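Local atomic coordinates of uncharacterized ACR, COG1565 superfamily (Burkholderia thailandensis, PDB entry 4F3N), a protein that is of uncharacterised function but has a methyltransferase fold and may act as an S-adenosylmethionine-dependent protein-arginine methyltransferase. Residues A[55-60]-A[89-94]; A[116-121]-A[148-153]; A[277-282]-A[347-352]. All coordinates share one frame; numbering follows the deposited sequence. Where two conformers were deposited one is given.

The three contacts follow one another along the chain, each closing before the next opens, and none touches another. Interaction 1, at the surface about 22 Å from the chain centre (centre to centre), sets N-terminal helix 52-71 against the loop after helix 78-87. Interaction 2 joins the starts of helices 118-136 and 150-161, the latter following strand 140-144 of the seven-stranded mixed sheet, and is the contact closest to the cofactor-binding residues. Interaction 3 pairs helices 276-288 and 343-352, which precede strands 293-298 and 356-362 of the same sheet. Interactions 2 and 3 lie on opposite sides of the chain centre, their own centres about 26 Å apart. Both involve helices next to sheet strands in sequence, while interaction 1 lies away from the cofactor site.

Interaction 1 (A[55-60]-A[89-94]); sequences LAQSEA and PGMGYY
With chi1 at 169°, Q57 swings CG out opposite the main-chain nitrogen and stays extended through chi2, while M91 sets CG anti to its carbonyl carbon (chi1 -57°) and bends at chi3 (-64°); the amide of Q57 thereby lies along the backbone of G90 and M91, and the M91 sulfur reaches the helix. The Q57 amide approaches main-chain carbonyls without bonding to them: Q57 OE1 is 3.5 Å from M91 O and Q57 NE2 is 3.8 Å from G90 O. Its aliphatic part packs as well, with Q57 CG 4.2 Å from M91 CB. One turn further along the helix, A60 CB meets M91 SD at 4.0 Å, the apolar half of the contact. No hydrogen bond crosses between the segments, and only 170 Å² is buried, both sides summed, which marks a light contact at the surface. G90 turns the loop with a positive phi, a conformation suited to glycine. S58, whose CB points away from the 89-94 loop, hydrogen-bonds through OG to P332 O. Helix 52-71 also packs on loop residues Y331 and L334, while Y93 and Y94 tie the 89-94 loop back to helix 78-87 through backbone bonds to V85 and L86.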
loop_
_atom_site.group_PDB
_atom_site.type_symbol
_atom_site.label_atom_id
_atom_site.label_comp_id
_atom_site.label_asym_id
_atom_site.label_seq_id
_atom_site.Cartn_x
_atom_site.Cartn_y
_atom_site.Cartn_z
ATOM N N LEU A 55 -18.969 11.014 -15.454
ATOM C CA LEU A 55 -19.728 11.889 -14.572
ATOM C C LEU A 55 -20.989 11.170 -14.046
ATOM O O LEU A 55 -21.288 11.251 -12.866
ATOM C CB LEU A 55 -20.108 13.174 -15.307
ATOM C CG LEU A 55 -20.720 14.306 -14.518
ATOM C CD1 LEU A 55 -19.817 14.654 -13.335
ATOM C CD2 LEU A 55 -20.914 15.495 -15.459
ATOM N N ALA A 56 -21.708 10.457 -14.915
ATOM C CA ALA A 56 -22.910 9.736 -14.496
ATOM C C ALA A 56 -22.574 8.705 -13.421
ATOM O O ALA A 56 -23.336 8.518 -12.443
ATOM C CB ALA A 56 -23.552 9.032 -15.700
ATOM N N GLN A 57 -21.471 8.002 -13.624
ATOM C CA GLN A 57 -20.990 7.040 -12.644
ATOM C C GLN A 57 -20.670 7.688 -11.282
ATOM O O GLN A 57 -21.113 7.222 -10.218
ATOM C CB GLN A 57 -19.716 6.355 -13.154
ATOM C CG GLN A 57 -19.014 5.537 -12.081
ATOM C CD GLN A 57 -17.710 4.933 -12.544
ATOM O OE1 GLN A 57 -16.605 5.382 -12.144
ATOM N NE2 GLN A 57 -17.814 3.871 -13.320
ATOM N N SER A 58 -19.898 8.767 -11.338
ATOM C CA SER A 58 -19.533 9.487 -10.114
ATOM C C SER A 58 -20.780 10.032 -9.420
ATOM O O SER A 58 -20.903 9.970 -8.198
ATOM C CB SER A 58 -18.562 10.632 -10.436
ATOM O OG SER A 58 -18.109 11.287 -9.279
ATOM N N GLU A 59 -21.710 10.596 -10.193
ATOM C CA GLU A 59 -22.956 11.108 -9.589
ATOM C C GLU A 59 -23.793 10.016 -8.915
ATOM O O GLU A 59 -24.355 10.256 -7.826
ATOM C CB GLU A 59 -23.751 11.910 -10.626
ATOM C CG GLU A 59 -23.010 13.169 -11.016
ATOM C CD GLU A 59 -23.643 13.922 -12.187
ATOM O OE1 GLU A 59 -24.233 13.285 -13.087
ATOM O OE2 GLU A 59 -23.533 15.174 -12.226
ATOM N N ALA A 60 -23.855 8.808 -9.510
ATOM C CA ALA A 60 -24.614 7.704 -8.931
ATOM C C ALA A 60 -23.946 7.296 -7.616
ATOM O O ALA A 60 -24.622 7.082 -6.580
ATOM C CB ALA A 60 -24.713 6.522 -9.897
ATOM N N PRO A 89 -18.648 -1.926 -5.623
ATOM C CA PRO A 89 -18.598 -2.731 -6.852
ATOM C C PRO A 89 -18.979 -1.929 -8.076
ATOM O O PRO A 89 -19.983 -1.225 -8.083
ATOM C CB PRO A 89 -19.617 -3.834 -6.583
ATOM C CG PRO A 89 -19.539 -4.025 -5.106
ATOM C CD PRO A 89 -19.366 -2.621 -4.549
ATOM N N GLY A 90 -18.177 -2.003 -9.120
ATOM C CA GLY A 90 -18.576 -1.351 -10.350
ATOM C C GLY A 90 -18.222 0.110 -10.461
ATOM O O GLY A 90 -17.694 0.519 -11.485
ATOM N N MET A 91 -18.505 0.892 -9.416
ATOM C CA MET A 91 -18.420 2.349 -9.452
ATOM C C MET A 91 -17.263 2.960 -8.666
ATOM O O MET A 91 -16.942 4.144 -8.852
ATOM C CB MET A 91 -19.690 2.920 -8.877
ATOM C CG MET A 91 -20.939 2.456 -9.598
ATOM S SD MET A 91 -22.294 3.479 -9.038
ATOM C CE MET A 91 -22.377 3.061 -7.284
ATOM N N GLY A 92 -16.673 2.174 -7.778
ATOM C CA GLY A 92 -15.545 2.648 -6.964
ATOM C C GLY A 92 -14.309 2.855 -7.816
ATOM O O GLY A 92 -14.198 2.291 -8.906
ATOM N N TYR A 93 -13.356 3.633 -7.330
ATOM C CA TYR A 93 -12.182 3.944 -8.100
ATOM C C TYR A 93 -11.443 2.690 -8.583
ATOM O O TYR A 93 -11.017 2.626 -9.749
ATOM C CB TYR A 93 -11.205 4.757 -7.293
ATOM C CG TYR A 93 -9.998 5.200 -8.091
ATOM C CD1 TYR A 93 -10.131 6.143 -9.103
ATOM C CD2 TYR A 93 -8.729 4.681 -7.840
ATOM C CE1 TYR A 93 -9.044 6.544 -9.854
ATOM C CE2 TYR A 93 -7.633 5.078 -8.581
ATOM C CZ TYR A 93 -7.799 6.019 -9.584
ATOM O OH TYR A 93 -6.731 6.453 -10.331
ATOM N N TYR A 94 -11.251 1.748 -7.668
ATOM C CA TYR A 94 -10.417 0.555 -7.939
ATOM C C TYR A 94 -11.201 -0.617 -8.472
ATOM O O TYR A 94 -10.615 -1.627 -8.914
ATOM C CB TYR A 94 -9.713 0.096 -6.673
ATOM C CG TYR A 94 -8.619 0.991 -6.196
ATOM C CD1 TYR A 94 -7.448 1.144 -6.924
ATOM C CD2 TYR A 94 -8.733 1.672 -5.014
ATOM C CE1 TYR A 94 -6.427 1.965 -6.472
ATOM C CE2 TYR A 94 -7.737 2.499 -4.556
ATOM C CZ TYR A 94 -6.571 2.638 -5.275
ATOM O OH TYR A 94 -5.544 3.438 -4.785
#

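Interaction 2 (A[116-121]-A[148-153]); sequences ELSPLF and TGKLAA
The two backbones come nearest at S118 and L151, whose CA atoms are 5.6 Å apart, each near the start of its helix, with G149 at the N-cap position of helix 150-161 and S118 opening helix 118-136. At this approach S118 points its CB toward the other segment and meets the first carbon of the K150 side chain: S118 CB to K150 CB is 3.9 Å, and S118 OG lies at the same distance from K150 CB. The lysine thus contributes the base of its chain, and its amino end leads away from the contact. The hydroxyl of S118 has its polar partner elsewhere, in a hydrogen bond to P115 O, three residues earlier.

One turn further along helix 118-136 the contact becomes apolar. In L151, chi1 of -180° and chi2 of 62° together carry methyl CD1 to the edge of the F121 ring, close to the ring plane, 3.8 Å from F121 CD2 and 3.9 Å from F121 CE2. It sits at the rim and does not cover a face. No hydrogen bond crosses the contact, and both F121 and L151 are buried.

L151 also lies about 4 Å, side chain to side chain, from N214, seen to bind S-adenosyl-L-homocysteine in a structure of this protein, though the ligand is absent from this chain; this places the contact beside the cofactor site. G149 at the N-cap is consistent with the glycine-rich turn of Rossmann-like methyltransferases. L117 and L120 pack against helix 384-398, T148 and A153 against helix 179-189.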
loop_
_atom_site.group_PDB
_atom_site.type_symbol
_atom_site.label_atom_id
_atom_site.label_comp_id
_atom_site.label_asym_id
_atom_site.label_seq_id
_atom_site.Cartn_x
_atom_site.Cartn_y
_atom_site.Cartn_z
ATOM N N GLU A 116 6.408 2.143 -14.419
ATOM C CA GLU A 116 7.514 2.025 -15.369
ATOM C C GLU A 116 8.825 1.612 -14.683
ATOM O O GLU A 116 9.795 1.261 -15.353
ATOM C CB GLU A 116 7.719 3.362 -16.119
ATOM C CG GLU A 116 8.508 4.457 -15.378
ATOM C CD GLU A 116 7.727 5.228 -14.299
ATOM O OE1 GLU A 116 6.518 4.960 -14.061
ATOM O OE2 GLU A 116 8.355 6.122 -13.672
ATOM N N LEU A 117 8.860 1.666 -13.352
ATOM C CA LEU A 117 10.018 1.134 -12.621
ATOM C C LEU A 117 9.898 -0.354 -12.256
ATOM O O LEU A 117 10.837 -0.925 -11.701
ATOM C CB LEU A 117 10.305 1.986 -11.369
ATOM C CG LEU A 117 10.354 3.519 -11.547
ATOM C CD1 LEU A 117 10.528 4.315 -10.253
ATOM C CD2 LEU A 117 11.414 3.952 -12.555
ATOM N N SER A 118 8.790 -0.982 -12.617
ATOM C CA SER A 118 8.489 -2.325 -12.187
ATOM C C SER A 118 9.544 -3.373 -12.559
ATOM O O SER A 118 9.880 -4.133 -11.697
ATOM C CB SER A 118 7.072 -2.734 -12.603
ATOM O OG SER A 118 6.190 -1.732 -12.114
ATOM N N PRO A 119 10.064 -3.391 -13.829
ATOM C CA PRO A 119 11.208 -4.292 -14.187
ATOM C C PRO A 119 12.479 -4.252 -13.323
ATOM O O PRO A 119 12.890 -5.276 -12.829
ATOM C CB PRO A 119 11.562 -3.881 -15.631
ATOM C CG PRO A 119 10.247 -3.437 -16.193
ATOM C CD PRO A 119 9.506 -2.756 -15.038
ATOM N N LEU A 120 13.104 -3.103 -13.158
ATOM C CA LEU A 120 14.334 -3.046 -12.392
ATOM C C LEU A 120 14.005 -3.317 -10.909
ATOM O O LEU A 120 14.763 -3.971 -10.186
ATOM C CB LEU A 120 14.953 -1.677 -12.572
ATOM C CG LEU A 120 16.238 -1.525 -11.836
ATOM C CD1 LEU A 120 17.344 -2.274 -12.567
ATOM C CD2 LEU A 120 16.541 -0.041 -11.722
ATOM N N PHE A 121 12.868 -2.788 -10.470
ATOM C CA PHE A 121 12.381 -3.011 -9.122
ATOM C C PHE A 121 12.179 -4.488 -8.843
ATOM O O PHE A 121 12.725 -5.027 -7.861
ATOM C CB PHE A 121 11.115 -2.194 -8.844
ATOM C CG PHE A 121 10.575 -2.400 -7.469
ATOM C CD1 PHE A 121 11.037 -1.639 -6.401
ATOM C CD2 PHE A 121 9.572 -3.333 -7.241
ATOM C CE1 PHE A 121 10.536 -1.822 -5.120
ATOM C CE2 PHE A 121 9.053 -3.546 -5.959
ATOM C CZ PHE A 121 9.525 -2.779 -4.890
ATOM N N THR A 148 -1.928 -3.877 -12.084
ATOM C CA THR A 148 -2.178 -4.466 -13.395
ATOM C C THR A 148 -1.253 -5.680 -13.699
ATOM O O THR A 148 -1.219 -6.172 -14.821
ATOM C CB THR A 148 -2.036 -3.456 -14.517
ATOM O OG1 THR A 148 -0.695 -2.973 -14.553
ATOM C CG2 THR A 148 -3.051 -2.289 -14.341
ATOM N N GLY A 149 -0.555 -6.164 -12.665
ATOM C CA GLY A 149 0.239 -7.355 -12.801
ATOM C C GLY A 149 1.676 -7.154 -13.259
ATOM O O GLY A 149 2.362 -8.122 -13.531
ATOM N N LYS A 150 2.125 -5.921 -13.340
ATOM C CA LYS A 150 3.523 -5.652 -13.772
ATOM C C LYS A 150 4.569 -6.202 -12.812
ATOM O O LYS A 150 5.591 -6.786 -13.232
ATOM C CB LYS A 150 3.749 -4.162 -13.983
ATOM C CG LYS A 150 3.024 -3.590 -15.160
ATOM C CD LYS A 150 3.458 -2.144 -15.356
ATOM C CE LYS A 150 2.509 -1.365 -16.250
ATOM N NZ LYS A 150 2.425 -1.989 -17.596
ATOM N N LEU A 151 4.336 -6.063 -11.516
ATOM C CA LEU A 151 5.282 -6.617 -10.541
ATOM C C LEU A 151 5.302 -8.136 -10.578
ATOM O O LEU A 151 6.361 -8.741 -10.507
ATOM C CB LEU A 151 4.961 -6.139 -9.125
ATOM C CG LEU A 151 5.894 -6.657 -8.016
ATOM C CD1 LEU A 151 7.301 -6.191 -8.250
ATOM C CD2 LEU A 151 5.482 -6.101 -6.639
ATOM N N ALA A 152 4.119 -8.757 -10.706
ATOM C CA ALA A 152 4.038 -10.212 -10.761
ATOM C C ALA A 152 4.829 -10.713 -11.967
ATOM O O ALA A 152 5.617 -11.658 -11.840
ATOM C CB ALA A 152 2.555 -10.687 -10.848
ATOM N N ALA A 153 4.615 -10.111 -13.139
ATOM C CA ALA A 153 5.323 -10.561 -14.341
ATOM C C ALA A 153 6.835 -10.421 -14.151
ATOM O O ALA A 153 7.611 -11.349 -14.471
ATOM C CB ALA A 153 4.848 -9.805 -15.565
#

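Interaction 3 (A[277-282]-A[347-352]); sequences AAVAFV and HEAGVG
V279, V282 and A349 supply the apolar side-chain contacts. The methyl of A349 points toward helix 276-288 and enters between two valines one turn apart: V279 CG1 and V282 CG1 each lie 3.9 Å from A349 CB. Both valines share a rotamer (chi1 163° and 172°) that turns CG1 away from the residue's own nitrogen, and in both it is this branch that meets the alanine.

Contacts to the main chain form a second group. A349 CB lies 3.7 Å from V279 O, so the methyl rests against the helix backbone as well as the valine branches. V282 CG1 in turn packs on the backbone of G350, 3.7 Å from G350 N.

Helix geometry agrees with this small-residue interface. The axes of the two short segments approach to 8.4 Å and run in the same general direction, crossing at -27°. V279 and V282 also touch A345 and I346, extending the same seam along helix 343-352.

With no hydrogen bond or ionic pair joining the two segments, the direct contact is van der Waals in kind and probably draws on burial of apolar surface, A349 CB resting on V279 O and V282 CG1 on G350 N in a largely buried setting.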
loop_
_atom_site.group_PDB
_atom_site.type_symbol
_atom_site.label_atom_id
_atom_site.label_comp_id
_atom_site.label_asym_id
_atom_site.label_seq_id
_atom_site.Cartn_x
_atom_site.Cartn_y
_atom_site.Cartn_z
ATOM N N ALA A 277 -7.705 -0.435 9.519
ATOM C CA ALA A 277 -7.929 -1.441 8.477
ATOM C C ALA A 277 -6.619 -2.078 8.059
ATOM O O ALA A 277 -6.543 -3.283 7.849
ATOM C CB ALA A 277 -8.641 -0.860 7.263
ATOM N N ALA A 278 -5.599 -1.261 7.901
ATOM C CA ALA A 278 -4.261 -1.791 7.587
ATOM C C ALA A 278 -3.691 -2.667 8.675
ATOM O O ALA A 278 -3.048 -3.697 8.404
ATOM C CB ALA A 278 -3.296 -0.646 7.244
ATOM N N VAL A 279 -3.853 -2.233 9.920
ATOM C CA VAL A 279 -3.452 -3.031 11.059
ATOM C C VAL A 279 -4.153 -4.415 11.058
ATOM O O VAL A 279 -3.510 -5.474 11.258
ATOM C CB VAL A 279 -3.637 -2.220 12.402
ATOM C CG1 VAL A 279 -3.639 -3.133 13.614
ATOM C CG2 VAL A 279 -2.528 -1.175 12.515
ATOM N N ALA A 280 -5.468 -4.408 10.822
ATOM C CA ALA A 280 -6.285 -5.605 10.793
ATOM C C ALA A 280 -5.752 -6.511 9.726
ATOM O O ALA A 280 -5.633 -7.723 9.932
ATOM C CB ALA A 280 -7.736 -5.256 10.492
ATOM N N PHE A 281 -5.402 -5.907 8.584
ATOM C CA PHE A 281 -4.863 -6.686 7.443
ATOM C C PHE A 281 -3.536 -7.345 7.741
ATOM O O PHE A 281 -3.357 -8.530 7.476
ATOM C CB PHE A 281 -4.732 -5.766 6.234
ATOM C CG PHE A 281 -4.129 -6.423 5.014
ATOM C CD1 PHE A 281 -4.864 -7.322 4.256
ATOM C CD2 PHE A 281 -2.844 -6.134 4.624
ATOM C CE1 PHE A 281 -4.303 -7.944 3.148
ATOM C CE2 PHE A 281 -2.294 -6.733 3.477
ATOM C CZ PHE A 281 -3.021 -7.630 2.756
ATOM N N VAL A 282 -2.609 -6.600 8.327
ATOM C CA VAL A 282 -1.305 -7.148 8.679
ATOM C C VAL A 282 -1.429 -8.241 9.745
ATOM O O VAL A 282 -0.784 -9.286 9.643
ATOM C CB VAL A 282 -0.321 -6.050 9.063
ATOM C CG1 VAL A 282 1.020 -6.608 9.643
ATOM C CG2 VAL A 282 -0.069 -5.189 7.830
ATOM N N HIS A 347 4.329 -2.627 12.488
ATOM C CA HIS A 347 5.235 -3.487 13.263
ATOM C C HIS A 347 4.528 -4.219 14.387
ATOM O O HIS A 347 4.629 -5.459 14.513
ATOM C CB HIS A 347 6.345 -2.613 13.831
ATOM C CG HIS A 347 7.201 -3.306 14.864
ATOM N ND1 HIS A 347 7.511 -2.726 16.035
ATOM C CD2 HIS A 347 7.786 -4.551 14.874
ATOM C CE1 HIS A 347 8.294 -3.542 16.761
ATOM N NE2 HIS A 347 8.497 -4.664 16.059
ATOM N N GLU A 348 3.786 -3.467 15.204
ATOM C CA GLU A 348 3.065 -4.086 16.332
ATOM C C GLU A 348 2.025 -5.088 15.865
ATOM O O GLU A 348 1.838 -6.134 16.492
ATOM C CB GLU A 348 2.474 -2.984 17.241
ATOM C CG GLU A 348 3.623 -2.175 17.857
ATOM C CD GLU A 348 3.256 -0.763 18.285
ATOM O OE1 GLU A 348 2.053 -0.453 18.449
ATOM O OE2 GLU A 348 4.180 0.079 18.449
ATOM N N ALA A 349 1.381 -4.784 14.759
ATOM C CA ALA A 349 0.359 -5.665 14.163
ATOM C C ALA A 349 0.957 -7.037 13.840
ATOM O O ALA A 349 0.416 -8.075 14.249
ATOM C CB ALA A 349 -0.269 -5.034 12.926
ATOM N N GLY A 350 2.091 -7.032 13.158
ATOM C CA GLY A 350 2.697 -8.265 12.734
ATOM C C GLY A 350 3.317 -9.080 13.856
ATOM O O GLY A 350 3.104 -10.304 13.926
ATOM N N VAL A 351 4.071 -8.438 14.740
ATOM C CA VAL A 351 4.728 -9.175 15.810
ATOM C C VAL A 351 3.711 -9.580 16.873
ATOM O O VAL A 351 3.871 -10.613 17.506
ATOM C CB VAL A 351 5.911 -8.406 16.433
ATOM C CG1 VAL A 351 6.440 -9.145 17.649
ATOM C CG2 VAL A 351 7.017 -8.202 15.396
ATOM N N GLY A 352 2.653 -8.795 17.026
ATOM C CA GLY A 352 1.561 -9.146 17.951
ATOM C C GLY A 352 0.781 -10.364 17.505
ATOM O O GLY A 352 0.118 -11.017 18.291
#